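Local coordinates for putative cytoplasmic protein (Salmonella typhimurium, PDB 2GK3), which is of unknown function but forms hexamers and belongs to a putative glutamine amidotransferase family with a class I glutaminase-like fold, at residues Leu11-His21 and Val54-Val64; Leu75-Asp85 and Tyr114-Ile124. All blocks are in the same frame, centred on the assembly; numbering follows the deposited sequence.

Contact 1: residues Leu11-His21 and Val54-Val64; sequences LKVLFIGESWH and VDIDYMPAHTV
Backbone hydrogen bonds join strand 12-17 to strand 55-59 in parallel, with L11 O taking the first bond. Six alternate along the pair, from D55 N to L11 O through to G17 N to M59 O. The F15 N to D57 O bond is the shortest, at 2.8 Å.

Beyond the last backbone bond, two side chains and a water continue the link. The hydroxyl of Y58 donates to G17 O over 2.7 Å, in the carbonyl plane. CG of Y58 is anti to its backbone N (chi1 -177°), which carries the ring across toward the neighbouring strand, where its hydroxyl reaches that oxygen. S19 OG accepts the N-H of A61 at 3.0 Å, just after P60. A water bound to S19 OG also accepts from H62 N. The side chain of H21 was modelled in two positions; in one of them CE1 lies 3.4 Å from H62 ND1. Both histidines also meet rings of a third subunit.

Charge gathers on the face that carries K12, D55 and D57. K12 bends at its far end, and NZ lies 3.8 Å from D55 OD2 and 3.9 Å from D57 OD2. Both salt bridges are long. D57 OD2 is also engaged by the hydroxyl of Y78. A water accepts a closer bond from K12 NZ.

Apolar packing fills both faces. V13 CG2 meets V54 CG1, and F15 CD2 lies 3.9 Å from Y58 CE1. Helix 43-51 covers F15, I56 and Y58. On the other face CD2 of L14 touches CB of M59, while I16 CG2 presses on V64 CG2 at 3.5 Å, tighter than usual.

Parallel strands with a helix over one face are consistent with the alpha/beta core of the class I glutaminase-like fold.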
loop_
_atom_site.group_PDB
_atom_site.type_symbol
_atom_site.label_atom_id
_atom_site.label_comp_id
_atom_site.label_asym_id
_atom_site.label_seq_id
_atom_site.Cartn_x
_atom_site.Cartn_y
_atom_site.Cartn_z
ATOM N N LEU E 11 -22.355 -31.506 18.635
ATOM C CA LEU E 11 -21.661 -31.102 17.397
ATOM C C LEU E 11 -20.273 -30.551 17.569
ATOM O O LEU E 11 -20.058 -29.595 18.310
ATOM C CB LEU E 11 -22.450 -30.043 16.629
ATOM C CG LEU E 11 -23.940 -30.142 16.348
ATOM C CD1 LEU E 11 -24.333 -28.915 15.536
ATOM C CD2 LEU E 11 -24.319 -31.449 15.628
ATOM N N LYS E 12 -19.341 -31.135 16.827
ATOM C CA LYS E 12 -18.002 -30.597 16.703
ATOM C C LYS E 12 -17.933 -29.902 15.352
ATOM O O LYS E 12 -18.041 -30.554 14.302
ATOM C CB LYS E 12 -16.981 -31.722 16.790
ATOM C CG LYS E 12 -15.598 -31.251 17.171
ATOM C CD LYS E 12 -14.572 -32.365 17.032
ATOM C CE LYS E 12 -13.497 -32.266 18.120
ATOM N NZ LYS E 12 -12.856 -30.905 18.233
ATOM N N VAL E 13 -17.783 -28.583 15.373
ATOM C CA VAL E 13 -17.788 -27.774 14.143
ATOM C C VAL E 13 -16.484 -26.986 13.977
ATOM O O VAL E 13 -16.017 -26.360 14.925
ATOM C CB VAL E 13 -18.999 -26.810 14.121
ATOM C CG1 VAL E 13 -18.941 -25.838 12.912
ATOM C CG2 VAL E 13 -20.303 -27.591 14.133
ATOM N N LEU E 14 -15.908 -27.027 12.775
ATOM C CA LEU E 14 -14.746 -26.214 12.414
ATOM C C LEU E 14 -15.240 -24.933 11.749
ATOM O O LEU E 14 -15.880 -24.984 10.712
ATOM C CB LEU E 14 -13.842 -26.988 11.446
ATOM C CG LEU E 14 -12.325 -26.768 11.362
ATOM C CD1 LEU E 14 -11.880 -26.893 9.929
ATOM C CD2 LEU E 14 -11.824 -25.442 11.944
ATOM N N PHE E 15 -14.971 -23.783 12.350
ATOM C CA PHE E 15 -15.410 -22.520 11.768
ATOM C C PHE E 15 -14.200 -21.800 11.156
ATOM O O PHE E 15 -13.284 -21.404 11.876
ATOM C CB PHE E 15 -16.103 -21.652 12.826
ATOM C CG PHE E 15 -16.791 -20.419 12.259
ATOM C CD1 PHE E 15 -18.173 -20.359 12.174
ATOM C CD2 PHE E 15 -16.046 -19.321 11.822
ATOM C CE1 PHE E 15 -18.801 -19.234 11.649
ATOM C CE2 PHE E 15 -16.661 -18.197 11.297
ATOM C CZ PHE E 15 -18.033 -18.148 11.209
ATOM N N ILE E 16 -14.192 -21.647 9.830
ATOM C CA ILE E 16 -13.074 -21.037 9.138
ATOM C C ILE E 16 -13.391 -19.627 8.633
ATOM O O ILE E 16 -14.420 -19.379 7.990
ATOM C CB ILE E 16 -12.571 -21.911 7.978
ATOM C CG1 ILE E 16 -12.434 -23.380 8.408
ATOM C CG2 ILE E 16 -11.252 -21.388 7.460
ATOM C CD1 ILE E 16 -12.074 -24.347 7.256
ATOM N N GLY E 17 -12.508 -18.690 8.946
ATOM C CA GLY E 17 -12.527 -17.390 8.294
ATOM C C GLY E 17 -12.813 -16.270 9.244
ATOM O O GLY E 17 -12.358 -16.293 10.363
ATOM N N GLU E 18 -13.562 -15.278 8.779
ATOM C CA GLU E 18 -14.037 -14.167 9.630
ATOM C C GLU E 18 -12.932 -13.439 10.406
ATOM O O GLU E 18 -13.122 -13.022 11.547
ATOM C CB GLU E 18 -15.177 -14.631 10.563
ATOM C CG GLU E 18 -16.509 -14.805 9.868
ATOM C CD GLU E 18 -17.104 -13.495 9.360
ATOM O OE1 GLU E 18 -16.754 -12.411 9.883
ATOM O OE2 GLU E 18 -17.934 -13.551 8.427
ATOM N N SER E 19 -11.786 -13.270 9.754
ATOM C CA SER E 19 -10.703 -12.462 10.301
ATOM C C SER E 19 -10.007 -11.685 9.201
ATOM O O SER E 19 -10.024 -12.094 8.043
ATOM C CB SER E 19 -9.702 -13.343 11.043
ATOM O OG SER E 19 -9.117 -14.266 10.167
ATOM N N TRP E 20 -9.405 -10.560 9.571
ATOM C CA TRP E 20 -8.706 -9.728 8.611
ATOM C C TRP E 20 -7.645 -8.849 9.277
ATOM O O TRP E 20 -7.688 -8.616 10.487
ATOM C CB TRP E 20 -9.699 -8.879 7.792
ATOM C CG TRP E 20 -10.607 -8.088 8.648
ATOM C CD1 TRP E 20 -10.330 -6.881 9.227
ATOM C CD2 TRP E 20 -11.940 -8.428 9.050
ATOM N NE1 TRP E 20 -11.410 -6.446 9.955
ATOM C CE2 TRP E 20 -12.409 -7.379 9.868
ATOM C CE3 TRP E 20 -12.784 -9.510 8.794
ATOM C CZ2 TRP E 20 -13.680 -7.385 10.436
ATOM C CZ3 TRP E 20 -14.036 -9.519 9.355
ATOM C CH2 TRP E 20 -14.476 -8.467 10.168
ATOM N N HIS E 21 -6.717 -8.346 8.457
ATOM C CA HIS E 21 -5.595 -7.510 8.888
ATOM C C HIS E 21 -5.585 -6.219 8.050
ATOM O O HIS E 21 -5.070 -6.221 6.924
ATOM C CB HIS E 21 -4.260 -8.251 8.646
ATOM C CG HIS E 21 -3.915 -9.292 9.672
ATOM N ND1 HIS E 21 -4.216 -10.626 9.513
ATOM C CD2 HIS E 21 -3.233 -9.202 10.838
ATOM C CE1 HIS E 21 -3.767 -11.311 10.552
ATOM N NE2 HIS E 21 -3.167 -10.469 11.372
ATOM N N VAL E 54 -22.484 -26.005 20.896
ATOM C CA VAL E 54 -21.603 -26.461 19.834
ATOM C C VAL E 54 -20.147 -26.359 20.281
ATOM O O VAL E 54 -19.703 -25.319 20.772
ATOM C CB VAL E 54 -21.841 -25.696 18.484
ATOM C CG1 VAL E 54 -20.903 -26.211 17.384
ATOM C CG2 VAL E 54 -23.302 -25.797 18.042
ATOM N N ASP E 55 -19.426 -27.461 20.111
ATOM C CA ASP E 55 -17.988 -27.527 20.306
ATOM C C ASP E 55 -17.271 -26.937 19.073
ATOM O O ASP E 55 -17.124 -27.609 18.054
ATOM C CB ASP E 55 -17.601 -29.003 20.558
ATOM C CG ASP E 55 -16.101 -29.224 20.752
ATOM O OD1 ASP E 55 -15.323 -28.251 20.905
ATOM O OD2 ASP E 55 -15.697 -30.416 20.738
ATOM N N ILE E 56 -16.824 -25.684 19.168
ATOM C CA ILE E 56 -16.208 -24.977 18.014
ATOM C C ILE E 56 -14.670 -24.943 18.033
ATOM O O ILE E 56 -14.075 -24.629 19.061
ATOM C CB ILE E 56 -16.690 -23.507 17.922
ATOM C CG1 ILE E 56 -18.192 -23.406 17.652
ATOM C CG2 ILE E 56 -15.896 -22.745 16.856
ATOM C CD1 ILE E 56 -18.562 -23.296 16.171
ATOM N N ASP E 57 -14.036 -25.271 16.904
ATOM C CA ASP E 57 -12.665 -24.853 16.639
ATOM C C ASP E 57 -12.678 -23.657 15.690
ATOM O O ASP E 57 -13.264 -23.715 14.607
ATOM C CB ASP E 57 -11.852 -25.980 16.013
ATOM C CG ASP E 57 -11.483 -27.060 17.013
ATOM O OD1 ASP E 57 -11.849 -26.951 18.208
ATOM O OD2 ASP E 57 -10.841 -28.040 16.590
ATOM N N TYR E 58 -12.041 -22.577 16.105
ATOM C CA TYR E 58 -11.952 -21.395 15.283
ATOM C C TYR E 58 -10.621 -21.335 14.537
ATOM O O TYR E 58 -9.542 -21.405 15.138
ATOM C CB TYR E 58 -12.148 -20.129 16.107
ATOM C CG TYR E 58 -12.139 -18.886 15.263
ATOM C CD1 TYR E 58 -12.869 -18.827 14.072
ATOM C CD2 TYR E 58 -11.424 -17.767 15.647
ATOM C CE1 TYR E 58 -12.863 -17.693 13.280
ATOM C CE2 TYR E 58 -11.430 -16.617 14.866
ATOM C CZ TYR E 58 -12.151 -16.595 13.677
ATOM O OH TYR E 58 -12.148 -15.465 12.888
HETATM N N MSE E 59 -10.713 -21.205 13.220
HETATM C CA MSE E 59 -9.536 -21.116 12.386
HETATM C C MSE E 59 -9.596 -19.838 11.557
HETATM O O MSE E 59 -10.210 -19.815 10.483
HETATM C CB MSE E 59 -9.417 -22.353 11.505
HETATM C CG MSE E 59 -8.128 -22.404 10.702
HETATM SE SE MSE E 59 -8.014 -23.949 9.527
HETATM C CE MSE E 59 -7.760 -25.343 10.868
ATOM N N PRO E 60 -8.961 -18.757 12.058
ATOM C CA PRO E 60 -8.892 -17.522 11.278
ATOM C C PRO E 60 -8.189 -17.772 9.942
ATOM O O PRO E 60 -7.423 -18.727 9.819
ATOM C CB PRO E 60 -8.052 -16.590 12.146
ATOM C CG PRO E 60 -8.034 -17.200 13.522
ATOM C CD PRO E 60 -8.279 -18.652 13.367
ATOM N N ALA E 61 -8.451 -16.915 8.958
ATOM C CA ALA E 61 -7.791 -16.990 7.649
ATOM C C ALA E 61 -6.270 -17.221 7.690
ATOM O O ALA E 61 -5.762 -18.088 6.972
ATOM C CB ALA E 61 -8.118 -15.758 6.826
ATOM N N HIS E 62 -5.546 -16.466 8.522
ATOM C CA HIS E 62 -4.077 -16.630 8.595
ATOM C C HIS E 62 -3.654 -18.052 8.955
ATOM O O HIS E 62 -2.636 -18.538 8.462
ATOM C CB HIS E 62 -3.360 -15.549 9.452
ATOM C CG HIS E 62 -3.792 -15.491 10.886
ATOM N ND1 HIS E 62 -4.576 -14.472 11.384
ATOM C CD2 HIS E 62 -3.547 -16.317 11.929
ATOM C CE1 HIS E 62 -4.800 -14.671 12.667
ATOM N NE2 HIS E 62 -4.202 -15.794 13.019
ATOM N N THR E 63 -4.459 -18.735 9.760
ATOM C CA THR E 63 -4.145 -20.094 10.197
ATOM C C THR E 63 -4.330 -21.137 9.081
ATOM O O THR E 63 -3.694 -22.183 9.104
ATOM C CB THR E 63 -5.003 -20.471 11.430
ATOM O OG1 THR E 63 -4.831 -19.474 12.436
ATOM C CG2 THR E 63 -4.621 -21.821 11.999
ATOM N N VAL E 64 -5.226 -20.875 8.129
ATOM C CA VAL E 64 -5.325 -21.707 6.932
ATOM C C VAL E 64 -4.015 -21.634 6.122
ATOM O O VAL E 64 -3.543 -22.655 5.628
ATOM C CB VAL E 64 -6.552 -21.307 6.055
ATOM C CG1 VAL E 64 -6.551 -22.041 4.689
ATOM C CG2 VAL E 64 -7.857 -21.560 6.806
HETATM O O HOH W 1 -14.016 -28.644 17.346
HETATM O O HOH W 2 -6.706 -13.772 9.240
#

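Contact 2: residues Leu75-Asp85 and Tyr114-Ile124; sequences LNRYDVIVISD and YVKNGGGLLMI
The Y114 ring is sandwiched between I81 and G119. CD1 of I81 sits over the centre of one face, a CH-pi contact 3.6 Å from the ring centroid and 13° off the normal. The CA of G119 covers the opposite face, nearer the rim. Y78 O and G120 O lie at the edge, in the ring plane. N76 OD1 comes near Y114 CD1, with the amide and ring planes 24° apart. With CG anti to the backbone N (chi1 155°), Y114 reaches from the last turn of helix 107-116 into the chain at L75-I81.

A Schellman motif ends this helix. G119 N bonds to Y114 O, and G118, at positive phi, gives its N-H to V115 O. The chain then turns into strand 120-124, which runs parallel to strand 80-84, consistent with the parallel sheet of a class I glutaminase-like fold.

Five backbone bonds join the strands, beginning with G120 N to D79 O. I81 N to G120 O is the shortest, at 2.7 Å. The CA atoms of V80 and G120 are only 4.2 Å apart, and V80 CG1 rests 3.6 Å from G120 O.

Apolar side chains pack on each side of this strand pair. V82 and L122 run alongside each other, CG1 to CD2 at 3.8 Å, and I124 CD1 touches the same V82 CG1. On this face too, S84 OG touches I124 CB and bonds to the E18 carboxylate at OE2. Helix 242-253 covers V80, V82 and I124. On the face of I81 and I83, I83 CD1 meets L121 CD1. The M123 (selenomethionine) chain bends at its end, bringing CE against I83 CG2.

One water also spans the segments: it donates to N76 OD1 at 2.8 Å and to Y114 O at 2.7 Å.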
loop_
_atom_site.group_PDB
_atom_site.type_symbol
_atom_site.label_atom_id
_atom_site.label_comp_id
_atom_site.label_asym_id
_atom_site.label_seq_id
_atom_site.Cartn_x
_atom_site.Cartn_y
_atom_site.Cartn_z
ATOM N N LEU E 75 -9.828 -33.825 9.333
ATOM C CA LEU E 75 -11.084 -33.147 9.003
ATOM C C LEU E 75 -12.291 -33.985 9.415
ATOM O O LEU E 75 -13.326 -33.443 9.801
ATOM C CB LEU E 75 -11.164 -32.808 7.510
ATOM C CG LEU E 75 -10.207 -31.742 6.990
ATOM C CD1 LEU E 75 -10.450 -31.531 5.510
ATOM C CD2 LEU E 75 -10.367 -30.433 7.749
ATOM N N ASN E 76 -12.135 -35.306 9.348
ATOM C CA ASN E 76 -13.230 -36.241 9.603
ATOM C C ASN E 76 -13.790 -36.196 11.016
ATOM O O ASN E 76 -14.884 -36.705 11.264
ATOM C CB ASN E 76 -12.825 -37.676 9.225
ATOM C CG ASN E 76 -12.864 -37.924 7.715
ATOM O OD1 ASN E 76 -13.425 -37.128 6.964
ATOM N ND2 ASN E 76 -12.253 -39.023 7.267
ATOM N N ARG E 77 -13.047 -35.584 11.935
ATOM C CA ARG E 77 -13.497 -35.395 13.316
ATOM C C ARG E 77 -14.674 -34.418 13.425
ATOM O O ARG E 77 -15.497 -34.513 14.341
ATOM C CB ARG E 77 -12.329 -34.965 14.222
ATOM C CG ARG E 77 -11.969 -33.487 14.167
ATOM C CD ARG E 77 -11.043 -33.047 15.319
ATOM N NE ARG E 77 -9.719 -33.679 15.244
ATOM C CZ ARG E 77 -8.658 -33.159 14.623
ATOM N NH1 ARG E 77 -8.735 -31.972 14.012
ATOM N NH2 ARG E 77 -7.505 -33.831 14.621
ATOM N N TYR E 78 -14.751 -33.482 12.483
ATOM C CA TYR E 78 -15.792 -32.459 12.490
ATOM C C TYR E 78 -17.098 -32.950 11.881
ATOM O O TYR E 78 -17.092 -33.693 10.897
ATOM C CB TYR E 78 -15.293 -31.210 11.777
ATOM C CG TYR E 78 -14.084 -30.612 12.448
ATOM C CD1 TYR E 78 -14.220 -29.858 13.620
ATOM C CD2 TYR E 78 -12.792 -30.801 11.923
ATOM C CE1 TYR E 78 -13.110 -29.305 14.244
ATOM C CE2 TYR E 78 -11.664 -30.248 12.555
ATOM C CZ TYR E 78 -11.840 -29.512 13.709
ATOM O OH TYR E 78 -10.760 -28.945 14.343
ATOM N N ASP E 79 -18.213 -32.538 12.487
ATOM C CA ASP E 79 -19.533 -32.824 11.944
ATOM C C ASP E 79 -19.940 -31.848 10.817
ATOM O O ASP E 79 -20.595 -32.262 9.851
ATOM C CB ASP E 79 -20.579 -32.812 13.057
ATOM C CG ASP E 79 -20.288 -33.838 14.147
ATOM O OD1 ASP E 79 -20.041 -35.004 13.807
ATOM O OD2 ASP E 79 -20.317 -33.465 15.346
ATOM N N VAL E 80 -19.570 -30.570 10.978
ATOM C CA VAL E 80 -19.738 -29.524 9.977
ATOM C C VAL E 80 -18.457 -28.667 9.840
ATOM O O VAL E 80 -17.730 -28.458 10.817
ATOM C CB VAL E 80 -20.941 -28.570 10.308
ATOM C CG1 VAL E 80 -21.229 -27.625 9.132
ATOM C CG2 VAL E 80 -22.177 -29.366 10.687
ATOM N N ILE E 81 -18.185 -28.192 8.620
ATOM C CA ILE E 81 -17.221 -27.119 8.387
ATOM C C ILE E 81 -17.975 -25.876 7.915
ATOM O O ILE E 81 -18.813 -25.953 7.014
ATOM C CB ILE E 81 -16.124 -27.535 7.391
ATOM C CG1 ILE E 81 -15.231 -28.625 8.021
ATOM C CG2 ILE E 81 -15.284 -26.309 6.928
ATOM C CD1 ILE E 81 -14.312 -29.365 7.047
ATOM N N VAL E 82 -17.688 -24.735 8.545
ATOM C CA VAL E 82 -18.228 -23.444 8.128
ATOM C C VAL E 82 -17.149 -22.566 7.516
ATOM O O VAL E 82 -16.088 -22.376 8.100
ATOM C CB VAL E 82 -18.937 -22.715 9.279
ATOM C CG1 VAL E 82 -19.616 -21.460 8.778
ATOM C CG2 VAL E 82 -19.986 -23.627 9.915
ATOM N N ILE E 83 -17.409 -22.059 6.308
ATOM C CA ILE E 83 -16.511 -21.127 5.633
ATOM C C ILE E 83 -17.216 -19.773 5.530
ATOM O O ILE E 83 -18.327 -19.677 5.010
ATOM C CB ILE E 83 -16.126 -21.624 4.212
ATOM C CG1 ILE E 83 -15.475 -23.013 4.273
ATOM C CG2 ILE E 83 -15.246 -20.590 3.480
ATOM C CD1 ILE E 83 -15.310 -23.708 2.890
ATOM N N SER E 84 -16.568 -18.725 6.025
ATOM C CA SER E 84 -17.166 -17.409 6.033
ATOM C C SER E 84 -16.117 -16.312 5.826
ATOM O O SER E 84 -15.125 -16.239 6.552
ATOM C CB SER E 84 -17.967 -17.199 7.327
ATOM O OG SER E 84 -18.673 -15.966 7.276
ATOM N N ASP E 85 -16.353 -15.461 4.825
ATOM C CA ASP E 85 -15.446 -14.347 4.491
ATOM C C ASP E 85 -13.979 -14.767 4.394
ATOM O O ASP E 85 -13.084 -14.076 4.881
ATOM C CB ASP E 85 -15.619 -13.162 5.468
ATOM C CG ASP E 85 -16.192 -11.915 4.800
ATOM O OD1 ASP E 85 -16.108 -11.801 3.566
ATOM O OD2 ASP E 85 -16.702 -11.023 5.516
ATOM N N TYR E 114 -14.201 -34.733 2.418
ATOM C CA TYR E 114 -14.832 -34.702 3.714
ATOM C C TYR E 114 -16.365 -34.644 3.546
ATOM O O TYR E 114 -17.099 -35.371 4.233
ATOM C CB TYR E 114 -14.267 -33.526 4.521
ATOM C CG TYR E 114 -15.184 -32.990 5.596
ATOM C CD1 TYR E 114 -15.090 -33.440 6.916
ATOM C CD2 TYR E 114 -16.155 -32.023 5.290
ATOM C CE1 TYR E 114 -15.951 -32.939 7.909
ATOM C CE2 TYR E 114 -17.020 -31.523 6.266
ATOM C CZ TYR E 114 -16.910 -31.977 7.566
ATOM O OH TYR E 114 -17.768 -31.482 8.517
ATOM N N VAL E 115 -16.851 -33.807 2.618
ATOM C CA VAL E 115 -18.295 -33.782 2.324
ATOM C C VAL E 115 -18.777 -35.099 1.672
ATOM O O VAL E 115 -19.777 -35.666 2.113
ATOM C CB VAL E 115 -18.775 -32.508 1.530
ATOM C CG1 VAL E 115 -20.311 -32.475 1.435
ATOM C CG2 VAL E 115 -18.304 -31.215 2.197
ATOM N N LYS E 116 -18.063 -35.596 0.659
ATOM C CA LYS E 116 -18.436 -36.861 -0.011
ATOM C C LYS E 116 -18.689 -37.964 0.995
ATOM O O LYS E 116 -19.595 -38.794 0.820
ATOM C CB LYS E 116 -17.343 -37.349 -0.972
ATOM C CG LYS E 116 -17.272 -36.591 -2.290
ATOM C CD LYS E 116 -16.178 -37.159 -3.231
ATOM C CE LYS E 116 -16.159 -36.378 -4.575
ATOM N NZ LYS E 116 -15.012 -36.754 -5.470
ATOM N N ASN E 117 -17.860 -37.969 2.041
ATOM C CA ASN E 117 -17.868 -39.016 3.036
ATOM C C ASN E 117 -18.722 -38.710 4.259
ATOM O O ASN E 117 -18.598 -39.399 5.269
ATOM C CB ASN E 117 -16.439 -39.378 3.439
ATOM C CG ASN E 117 -15.657 -40.026 2.294
ATOM O OD1 ASN E 117 -14.586 -39.553 1.921
ATOM N ND2 ASN E 117 -16.199 -41.101 1.725
ATOM N N GLY E 118 -19.591 -37.701 4.170
ATOM C CA GLY E 118 -20.604 -37.495 5.202
ATOM C C GLY E 118 -20.509 -36.222 6.003
ATOM O O GLY E 118 -21.420 -35.896 6.779
ATOM N N GLY E 119 -19.418 -35.490 5.843
ATOM C CA GLY E 119 -19.317 -34.184 6.475
ATOM C C GLY E 119 -20.339 -33.161 5.996
ATOM O O GLY E 119 -20.830 -33.226 4.857
ATOM N N GLY E 120 -20.658 -32.202 6.865
ATOM C CA GLY E 120 -21.456 -31.036 6.469
ATOM C C GLY E 120 -20.628 -29.797 6.132
ATOM O O GLY E 120 -19.522 -29.567 6.680
ATOM N N LEU E 121 -21.171 -28.979 5.238
ATOM C CA LEU E 121 -20.504 -27.760 4.796
ATOM C C LEU E 121 -21.504 -26.615 4.766
ATOM O O LEU E 121 -22.568 -26.722 4.123
ATOM C CB LEU E 121 -19.887 -27.956 3.400
ATOM C CG LEU E 121 -19.119 -26.789 2.751
ATOM C CD1 LEU E 121 -17.994 -26.362 3.662
ATOM C CD2 LEU E 121 -18.579 -27.125 1.339
ATOM N N LEU E 122 -21.176 -25.534 5.472
ATOM C CA LEU E 122 -21.958 -24.316 5.382
ATOM C C LEU E 122 -21.046 -23.187 4.904
ATOM O O LEU E 122 -19.958 -22.992 5.446
ATOM C CB LEU E 122 -22.621 -23.961 6.727
ATOM C CG LEU E 122 -23.093 -22.498 6.914
ATOM C CD1 LEU E 122 -24.332 -22.118 6.039
ATOM C CD2 LEU E 122 -23.339 -22.179 8.400
HETATM N N MSE E 123 -21.473 -22.490 3.851
HETATM C CA MSE E 123 -20.832 -21.252 3.447
HETATM C C MSE E 123 -21.738 -20.084 3.826
HETATM O O MSE E 123 -22.951 -20.127 3.589
HETATM C CB MSE E 123 -20.511 -21.226 1.944
HETATM C CG MSE E 123 -19.756 -19.922 1.499
HETATM SE SE MSE E 123 -18.884 -20.027 -0.221
HETATM C CE MSE E 123 -17.284 -21.061 0.242
ATOM N N ILE E 124 -21.134 -19.047 4.414
ATOM C CA ILE E 124 -21.846 -17.830 4.793
ATOM C C ILE E 124 -21.382 -16.709 3.879
ATOM O O ILE E 124 -20.179 -16.560 3.628
ATOM C CB ILE E 124 -21.595 -17.470 6.282
ATOM C CG1 ILE E 124 -22.149 -18.573 7.197
ATOM C CG2 ILE E 124 -22.167 -16.064 6.625
ATOM C CD1 ILE E 124 -21.837 -18.374 8.713
HETATM O O HOH W 3 -16.064 -36.919 6.173
#

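How the contacts relate
From the N terminus, the chain runs through strand 12-28, turns back as strand 31-40, and passes helix 43-51 before strand 55-59 closes contact 1. Helices 61-67 and 72-75 then lead to strand 80-84. A mainly helical excursion follows, and contact 2 closes it at strand 120-124. The two contacts are in series, neither nested nor crossed. They share a sheet, because strand 12-28 lies between 55-59 and 80-84; I16 N approaches V82 O to 2.7 Å. The side chains of D57 and Y78 join them as well. Together they tie four parallel strands in the order 55-59, 12-28, 80-84, 120-124.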